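Local structure of type 4 fimbrial biogenesis protein PilY1 (Pseudomonas aeruginosa, 3HX6) at residues G250-D258 with A327-V335; D262-A270 with L277-G285. The protein primes type IV pilus assembly and supports twitching motility and host-cell adhesion, its C-terminal beta-propeller domain, the part in this chain, binding calcium that seems to regulate pilus retraction. The protein carries 3 engineered substitutions. One frame throughout, in Å; residues are numbered along the deposited sequence.

Contact 1 (G250-D258 with A327-V335); sequences GLSSPRLAD and AITAAPSLV. With CA (calcium ion), chain C.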
loop_
_atom_site.group_PDB
_atom_site.type_symbol
_atom_site.label_atom_id
_atom_site.label_comp_id
_atom_site.label_asym_id
_atom_site.label_seq_id
_atom_site.Cartn_x
_atom_site.Cartn_y
_atom_site.Cartn_z
ATOM N N GLY A 250 -6.487 -11.248 -37.008
ATOM C CA GLY A 250 -7.400 -11.013 -35.906
ATOM C C GLY A 250 -6.701 -10.003 -35.019
ATOM O O GLY A 250 -5.480 -10.075 -34.855
ATOM N N LEU A 251 -7.439 -9.051 -34.460
ATOM C CA LEU A 251 -6.811 -8.046 -33.613
ATOM C C LEU A 251 -6.765 -8.520 -32.163
ATOM O O LEU A 251 -7.729 -9.086 -31.665
ATOM C CB LEU A 251 -7.570 -6.719 -33.699
ATOM C CG LEU A 251 -6.794 -5.538 -33.110
ATOM C CD1 LEU A 251 -5.558 -5.283 -33.981
ATOM C CD2 LEU A 251 -7.668 -4.299 -33.062
ATOM N N SER A 252 -5.648 -8.268 -31.486
ATOM C CA SER A 252 -5.481 -8.697 -30.099
ATOM C C SER A 252 -5.795 -7.614 -29.068
ATOM O O SER A 252 -6.398 -6.590 -29.397
ATOM C CB SER A 252 -4.056 -9.215 -29.894
ATOM O OG SER A 252 -3.784 -10.274 -30.798
ATOM N N SER A 253 -5.369 -7.852 -27.826
ATOM C CA SER A 253 -5.611 -6.938 -26.710
ATOM C C SER A 253 -5.075 -5.532 -26.939
ATOM O O SER A 253 -3.889 -5.338 -27.201
ATOM C CB SER A 253 -4.988 -7.503 -25.429
ATOM O OG SER A 253 -5.299 -8.875 -25.275
ATOM N N PRO A 254 -5.946 -4.519 -26.824
ATOM C CA PRO A 254 -5.455 -3.155 -27.038
ATOM C C PRO A 254 -4.960 -2.499 -25.759
ATOM O O PRO A 254 -5.298 -2.934 -24.651
ATOM C CB PRO A 254 -6.682 -2.435 -27.581
ATOM C CG PRO A 254 -7.787 -3.072 -26.778
ATOM C CD PRO A 254 -7.420 -4.555 -26.795
ATOM N N ARG A 255 -4.141 -1.466 -25.924
ATOM C CA ARG A 255 -3.655 -0.680 -24.804
ATOM C C ARG A 255 -4.104 0.746 -25.130
ATOM O O ARG A 255 -3.732 1.306 -26.163
ATOM C CB ARG A 255 -2.130 -0.722 -24.701
ATOM C CG ARG A 255 -1.556 0.213 -23.627
ATOM C CD ARG A 255 -1.958 -0.215 -22.211
ATOM N NE ARG A 255 -1.513 -1.574 -21.932
ATOM C CZ ARG A 255 -1.738 -2.231 -20.797
ATOM N NH1 ARG A 255 -2.411 -1.650 -19.808
ATOM N NH2 ARG A 255 -1.308 -3.479 -20.660
ATOM N N LEU A 256 -4.922 1.326 -24.270
ATOM C CA LEU A 256 -5.386 2.682 -24.510
ATOM C C LEU A 256 -4.389 3.688 -23.960
ATOM O O LEU A 256 -3.733 3.434 -22.948
ATOM C CB LEU A 256 -6.764 2.884 -23.880
ATOM C CG LEU A 256 -7.926 2.615 -24.846
ATOM C CD1 LEU A 256 -7.763 1.264 -25.528
ATOM C CD2 LEU A 256 -9.228 2.694 -24.082
ATOM N N ALA A 257 -4.264 4.820 -24.643
ATOM C CA ALA A 257 -3.343 5.870 -24.221
ATOM C C ALA A 257 -4.113 7.151 -23.955
ATOM O O ALA A 257 -4.988 7.534 -24.735
ATOM C CB ALA A 257 -2.289 6.118 -25.298
ATOM N N ASP A 258 -3.769 7.802 -22.850
ATOM C CA ASP A 258 -4.377 9.057 -22.426
ATOM C C ASP A 258 -3.197 10.007 -22.261
ATOM O O ASP A 258 -2.544 10.024 -21.221
ATOM C CB ASP A 258 -5.099 8.847 -21.090
ATOM C CG ASP A 258 -5.523 10.153 -20.441
ATOM O OD1 ASP A 258 -5.514 11.195 -21.123
ATOM O OD2 ASP A 258 -5.873 10.129 -19.244
ATOM N N ALA A 327 3.123 -13.351 -34.556
ATOM C CA ALA A 327 1.836 -12.952 -34.010
ATOM C C ALA A 327 2.012 -12.202 -32.697
ATOM O O ALA A 327 2.938 -12.476 -31.929
ATOM C CB ALA A 327 0.967 -14.182 -33.784
ATOM N N ILE A 328 1.123 -11.248 -32.453
ATOM C CA ILE A 328 1.136 -10.480 -31.215
ATOM C C ILE A 328 -0.187 -10.761 -30.528
ATOM O O ILE A 328 -1.257 -10.544 -31.111
ATOM C CB ILE A 328 1.252 -8.973 -31.474
ATOM C CG1 ILE A 328 2.598 -8.672 -32.138
ATOM C CG2 ILE A 328 1.093 -8.204 -30.151
ATOM C CD1 ILE A 328 2.692 -7.295 -32.742
ATOM N N THR A 329 -0.103 -11.253 -29.295
ATOM C CA THR A 329 -1.269 -11.602 -28.501
ATOM C C THR A 329 -1.478 -10.620 -27.357
ATOM O O THR A 329 -2.585 -10.131 -27.137
ATOM C CB THR A 329 -1.108 -13.004 -27.873
ATOM O OG1 THR A 329 -1.042 -13.991 -28.902
ATOM C CG2 THR A 329 -2.271 -13.309 -26.955
ATOM N N ALA A 330 -0.402 -10.348 -26.628
ATOM C CA ALA A 330 -0.455 -9.457 -25.484
ATOM C C ALA A 330 -0.600 -7.997 -25.863
ATOM O O ALA A 330 -0.187 -7.571 -26.943
ATOM C CB ALA A 330 0.797 -9.639 -24.627
ATOM N N ALA A 331 -1.185 -7.233 -24.947
ATOM C CA ALA A 331 -1.373 -5.809 -25.145
ATOM C C ALA A 331 -0.027 -5.113 -25.061
ATOM O O ALA A 331 0.885 -5.588 -24.378
ATOM C CB ALA A 331 -2.295 -5.248 -24.070
ATOM N N PRO A 332 0.120 -3.985 -25.768
ATOM C CA PRO A 332 1.369 -3.229 -25.742
ATOM C C PRO A 332 1.381 -2.456 -24.423
ATOM O O PRO A 332 0.366 -2.405 -23.721
ATOM C CB PRO A 332 1.229 -2.264 -26.926
ATOM C CG PRO A 332 0.185 -2.898 -27.797
ATOM C CD PRO A 332 -0.784 -3.457 -26.804
ATOM N N SER A 333 2.534 -1.885 -24.090
ATOM C CA SER A 333 2.698 -1.057 -22.899
ATOM C C SER A 333 3.358 0.199 -23.438
ATOM O O SER A 333 4.108 0.128 -24.406
ATOM C CB SER A 333 3.610 -1.723 -21.861
ATOM O OG SER A 333 2.890 -2.666 -21.096
ATOM N N LEU A 334 3.080 1.342 -22.825
ATOM C CA LEU A 334 3.642 2.602 -23.302
ATOM C C LEU A 334 4.478 3.310 -22.252
ATOM O O LEU A 334 4.089 3.384 -21.087
ATOM C CB LEU A 334 2.510 3.533 -23.750
ATOM C CG LEU A 334 1.529 2.959 -24.775
ATOM C CD1 LEU A 334 0.361 3.916 -24.954
ATOM C CD2 LEU A 334 2.232 2.722 -26.092
ATOM N N VAL A 335 5.631 3.825 -22.669
ATOM C CA VAL A 335 6.507 4.558 -21.760
ATOM C C VAL A 335 6.927 5.836 -22.481
ATOM O O VAL A 335 7.325 5.788 -23.644
ATOM C CB VAL A 335 7.776 3.737 -21.393
ATOM C CG1 VAL A 335 8.632 4.515 -20.417
ATOM C CG2 VAL A 335 7.381 2.397 -20.774
HETATM CA CA CA C . -7.039 12.279 -22.906
HETATM O O HOH W 1 -2.061 -6.410 -28.795
HETATM O O HOH W 2 -5.224 -11.252 -27.178
HETATM O O HOH W 3 1.026 -4.669 -21.800
HETATM O O HOH W 4 -8.718 13.864 -23.571
#
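Two consecutive sheets of the beta-propeller meet where strand 251-257, the first of its four-stranded sheet, lies beside A327-V335, which leads into the first strand of the next. S252 and R255 make the direct hydrogen bonds. The strand axes run at 28° with a closest approach of 7.8 Å, too far for backbone pairing, so side chains and waters do the joining. S252 OG meets I328 O at 2.6 Å, in the carbonyl plane on a lone pair; the same hydroxyl also bonds to Y216. R255 sends CG anti to its backbone N (chi1 174°), then bends at chi2 and chi3, curling the chain round so that P332 O sits at the guanidinium edge. R255 NE reaches P332 O at 2.7 Å, nearly along the C=O axis, while CB rests on P332 CD. Between these two grips the backbones come nearer: A331 CA makes a CA-H...O contact of 3.3 Å to S253 O. One water donates to both S253 O and A330 O; another joins S253 OG to T329 O, and S253 OG also bonds K197. A third water accepts from R255 NH2 at 2.9 Å and lies within hydrogen-bonding distance of A331 O and S333 OG. A257 CB presses on L334 CD1 at 3.5 Å, tighter than usual van der Waals contact. Just past the strand, D258 OD1 binds calcium at 2.6 Å. Backbone carbonyls of 327-335 thus accept from side chains of strand 251-257 and from waters, not from its backbone N-H groups, so the two sheets are bridged without merging into one.

Contact 2 (D262-A270 with L277-G285); sequences DGVADYAYA and LWRFDLIAG. With CA (calcium ion), chain C.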
loop_
_atom_site.group_PDB
_atom_site.type_symbol
_atom_site.label_atom_id
_atom_site.label_comp_id
_atom_site.label_asym_id
_atom_site.label_seq_id
_atom_site.Cartn_x
_atom_site.Cartn_y
_atom_site.Cartn_z
ATOM N N ASP A 262 -6.329 13.040 -18.410
ATOM C CA ASP A 262 -7.657 13.502 -18.021
ATOM C C ASP A 262 -8.646 12.344 -17.914
ATOM O O ASP A 262 -9.839 12.559 -17.725
ATOM C CB ASP A 262 -8.179 14.560 -19.005
ATOM C CG ASP A 262 -8.400 14.008 -20.409
ATOM O OD1 ASP A 262 -8.227 12.787 -20.606
ATOM O OD2 ASP A 262 -8.759 14.801 -21.308
ATOM N N GLY A 263 -8.150 11.117 -18.040
ATOM C CA GLY A 263 -9.023 9.963 -17.930
ATOM C C GLY A 263 -9.806 9.614 -19.184
ATOM O O GLY A 263 -10.617 8.687 -19.180
ATOM N N VAL A 264 -9.576 10.354 -20.262
ATOM C CA VAL A 264 -10.263 10.082 -21.517
ATOM C C VAL A 264 -9.243 9.547 -22.510
ATOM O O VAL A 264 -8.264 10.218 -22.810
ATOM C CB VAL A 264 -10.894 11.354 -22.088
ATOM C CG1 VAL A 264 -11.641 11.032 -23.375
ATOM C CG2 VAL A 264 -11.825 11.960 -21.058
ATOM N N ALA A 265 -9.476 8.337 -23.012
ATOM C CA ALA A 265 -8.563 7.705 -23.962
ATOM C C ALA A 265 -8.412 8.493 -25.261
ATOM O O ALA A 265 -9.400 8.916 -25.864
ATOM C CB ALA A 265 -9.035 6.290 -24.264
ATOM N N ASP A 266 -7.167 8.669 -25.699
ATOM C CA ASP A 266 -6.887 9.413 -26.922
ATOM C C ASP A 266 -6.464 8.532 -28.088
ATOM O O ASP A 266 -6.818 8.810 -29.234
ATOM C CB ASP A 266 -5.813 10.456 -26.647
ATOM C CG ASP A 266 -6.175 11.354 -25.486
ATOM O OD1 ASP A 266 -7.258 11.977 -25.539
ATOM O OD2 ASP A 266 -5.382 11.434 -24.528
ATOM N N TYR A 267 -5.706 7.478 -27.790
ATOM C CA TYR A 267 -5.239 6.532 -28.801
ATOM C C TYR A 267 -5.389 5.121 -28.259
ATOM O O TYR A 267 -5.545 4.918 -27.058
ATOM C CB TYR A 267 -3.747 6.716 -29.102
ATOM C CG TYR A 267 -3.319 8.069 -29.612
ATOM C CD1 TYR A 267 -3.608 8.474 -30.915
ATOM C CD2 TYR A 267 -2.575 8.927 -28.803
ATOM C CE1 TYR A 267 -3.161 9.697 -31.401
ATOM C CE2 TYR A 267 -2.123 10.148 -29.277
ATOM C CZ TYR A 267 -2.417 10.527 -30.573
ATOM O OH TYR A 267 -1.963 11.734 -31.030
ATOM N N ALA A 268 -5.306 4.150 -29.156
ATOM C CA ALA A 268 -5.369 2.751 -28.777
ATOM C C ALA A 268 -4.278 2.087 -29.599
ATOM O O ALA A 268 -4.072 2.438 -30.762
ATOM C CB ALA A 268 -6.739 2.149 -29.121
ATOM N N TYR A 269 -3.559 1.159 -28.982
ATOM C CA TYR A 269 -2.502 0.423 -29.660
ATOM C C TYR A 269 -2.833 -1.055 -29.510
ATOM O O TYR A 269 -3.217 -1.502 -28.431
ATOM C CB TYR A 269 -1.138 0.688 -29.020
ATOM C CG TYR A 269 -0.615 2.095 -29.184
ATOM C CD1 TYR A 269 -1.034 3.124 -28.339
ATOM C CD2 TYR A 269 0.351 2.385 -30.145
ATOM C CE1 TYR A 269 -0.486 4.412 -28.440
ATOM C CE2 TYR A 269 0.898 3.663 -30.259
ATOM C CZ TYR A 269 0.480 4.670 -29.400
ATOM O OH TYR A 269 1.055 5.922 -29.480
ATOM N N ALA A 270 -2.686 -1.813 -30.587
ATOM C CA ALA A 270 -2.990 -3.233 -30.534
ATOM C C ALA A 270 -2.267 -4.006 -31.628
ATOM O O ALA A 270 -2.174 -3.548 -32.765
ATOM C CB ALA A 270 -4.512 -3.441 -30.661
ATOM N N LEU A 277 1.573 -3.992 -35.420
ATOM C CA LEU A 277 1.250 -3.254 -34.202
ATOM C C LEU A 277 0.510 -2.019 -34.709
ATOM O O LEU A 277 1.111 -1.108 -35.287
ATOM C CB LEU A 277 2.524 -2.854 -33.446
ATOM C CG LEU A 277 2.398 -2.352 -31.998
ATOM C CD1 LEU A 277 1.574 -1.071 -31.950
ATOM C CD2 LEU A 277 1.768 -3.432 -31.128
ATOM N N TRP A 278 -0.798 -1.996 -34.502
ATOM C CA TRP A 278 -1.614 -0.891 -34.979
ATOM C C TRP A 278 -1.880 0.190 -33.950
ATOM O O TRP A 278 -1.896 -0.078 -32.755
ATOM C CB TRP A 278 -2.981 -1.403 -35.446
ATOM C CG TRP A 278 -2.927 -2.482 -36.470
ATOM C CD1 TRP A 278 -3.029 -3.826 -36.255
ATOM C CD2 TRP A 278 -2.743 -2.309 -37.878
ATOM N NE1 TRP A 278 -2.921 -4.507 -37.451
ATOM C CE2 TRP A 278 -2.743 -3.599 -38.461
ATOM C CE3 TRP A 278 -2.577 -1.187 -38.705
ATOM C CZ2 TRP A 278 -2.583 -3.799 -39.838
ATOM C CZ3 TRP A 278 -2.419 -1.385 -40.080
ATOM C CH2 TRP A 278 -2.423 -2.684 -40.631
ATOM N N ARG A 279 -2.065 1.418 -34.424
ATOM C CA ARG A 279 -2.453 2.497 -33.534
ATOM C C ARG A 279 -3.744 3.022 -34.138
ATOM O O ARG A 279 -3.926 3.004 -35.363
ATOM C CB ARG A 279 -1.438 3.634 -33.457
ATOM C CG ARG A 279 -1.727 4.527 -32.239
ATOM C CD ARG A 279 -0.897 5.800 -32.205
ATOM N NE ARG A 279 -1.386 6.802 -33.145
ATOM C CZ ARG A 279 -0.818 7.991 -33.319
ATOM N NH1 ARG A 279 0.260 8.321 -32.616
ATOM N NH2 ARG A 279 -1.332 8.855 -34.182
ATOM N N PHE A 280 -4.640 3.475 -33.275
ATOM C CA PHE A 280 -5.922 4.002 -33.698
ATOM C C PHE A 280 -6.076 5.363 -33.043
ATOM O O PHE A 280 -5.748 5.526 -31.871
ATOM C CB PHE A 280 -7.049 3.077 -33.226
ATOM C CG PHE A 280 -6.926 1.655 -33.723
ATOM C CD1 PHE A 280 -7.614 1.239 -34.857
ATOM C CD2 PHE A 280 -6.117 0.734 -33.053
ATOM C CE1 PHE A 280 -7.503 -0.078 -35.323
ATOM C CE2 PHE A 280 -5.994 -0.584 -33.507
ATOM C CZ PHE A 280 -6.691 -0.991 -34.647
ATOM N N ASP A 281 -6.546 6.340 -33.810
ATOM C CA ASP A 281 -6.769 7.678 -33.289
ATOM C C ASP A 281 -8.187 7.684 -32.746
ATOM O O ASP A 281 -9.140 7.459 -33.497
ATOM C CB ASP A 281 -6.662 8.727 -34.400
ATOM C CG ASP A 281 -5.236 8.927 -34.898
ATOM O OD1 ASP A 281 -5.059 9.678 -35.881
ATOM O OD2 ASP A 281 -4.297 8.344 -34.314
ATOM N N LEU A 282 -8.329 7.923 -31.447
ATOM C CA LEU A 282 -9.650 7.962 -30.844
ATOM C C LEU A 282 -9.988 9.408 -30.503
ATOM O O LEU A 282 -10.514 9.700 -29.433
ATOM C CB LEU A 282 -9.708 7.073 -29.590
ATOM C CG LEU A 282 -9.331 5.596 -29.801
ATOM C CD1 LEU A 282 -9.572 4.804 -28.507
ATOM C CD2 LEU A 282 -10.148 5.001 -30.958
ATOM N N ILE A 283 -9.658 10.305 -31.429
ATOM C CA ILE A 283 -9.934 11.737 -31.292
ATOM C C ILE A 283 -10.507 12.238 -32.621
ATOM O O ILE A 283 -10.396 11.559 -33.644
ATOM C CB ILE A 283 -8.657 12.549 -30.967
ATOM C CG1 ILE A 283 -7.577 12.250 -32.006
ATOM C CG2 ILE A 283 -8.176 12.230 -29.555
ATOM C CD1 ILE A 283 -6.343 13.111 -31.869
ATOM N N ALA A 284 -11.109 13.421 -32.605
ATOM C CA ALA A 284 -11.710 13.993 -33.807
ATOM C C ALA A 284 -10.719 14.276 -34.935
ATOM O O ALA A 284 -9.515 14.397 -34.707
ATOM C CB ALA A 284 -12.460 15.266 -33.450
ATOM N N GLY A 285 -11.243 14.378 -36.155
ATOM C CA GLY A 285 -10.413 14.660 -37.315
ATOM C C GLY A 285 -9.653 15.960 -37.130
ATOM O O GLY A 285 -8.423 15.977 -37.175
HETATM CA CA CA C . -7.039 12.279 -22.906
HETATM O O HOH W 5 -11.700 8.542 -27.254
HETATM O O HOH W 6 -1.063 11.777 -33.427
HETATM O O HOH W 4 -8.718 13.864 -23.571
#
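R279 and Y267 meet because R279 runs extended through chi1 (-165°) and chi2, with CG opposite its backbone N, then turns at chi3 (76°), while the Y267 ring swings to the side of its own backbone N. They belong to the beta hairpin of strands 267-272 and 276-281, the middle pair of a four-stranded propeller sheet. Its backbone evidence is two antiparallel hydrogen-bonded pairs, A268 with F280 and A270 with W278, each closed by two N-H...O bonds; L282 N to D266 O, 2.8 Å, prolongs the pattern. The non-hydrogen-bonded pairs Y267-D281 and Y269-R279 place their side chains on one face. There the R279 guanidinium stacks on Y267, centres 4.0 Å apart and planes at 28°, an off-centre cation-pi contact. The aliphatic part of R279 packs on Y269: CG lies over that ring, 3.6 Å from the centroid, in a CH-pi contact. R279 NH2 bonds D281 OD2 at 3.0 Å, on the syn side, in a salt bridge, and D281 OD2 is also hydrogen-bonded to S309 OG. D373 meets R279 NH1 in a salt bridge and Y269 OH in a hydrogen bond, and Q375 is a further polar partner of R279; two acids at the arginine probably offset its buried charge. The other face is apolar: A268 CB touches F280 CB and L282 CD1. Ahead of the strand, D262 OD1 accepts from V264 N in an Asx turn; where the strand starts, D266 and Y267 form a classic beta bulge opposite A257. H204 NE2 hydrogen-bonds D266 OD1. Calcium is held here by D262 OD1, by V264 O at 2.4 Å, and by D266 OD1 at 2.7 Å and OD2 at 2.5 Å.

Both contacts are buried, but the centre of contact 1 lies about 5 Å from the centre of the chain, that of contact 2 about 15 Å. They share one sheet: strand 251-257 of contact 1 pairs with strand 267-272 of contact 2, as R255 N to Y269 O (2.7 Å) and A257 O to D266 N (2.6 Å), both probable hydrogen bonds, indicate. Contact 2 is bonding within a sheet, with regular backbone pairs and an aromatic-arginine cluster; contact 1 joins that sheet to the next through side chains and waters. Both contacts supply ligands to the same calcium, with N260 coming from the loop between them.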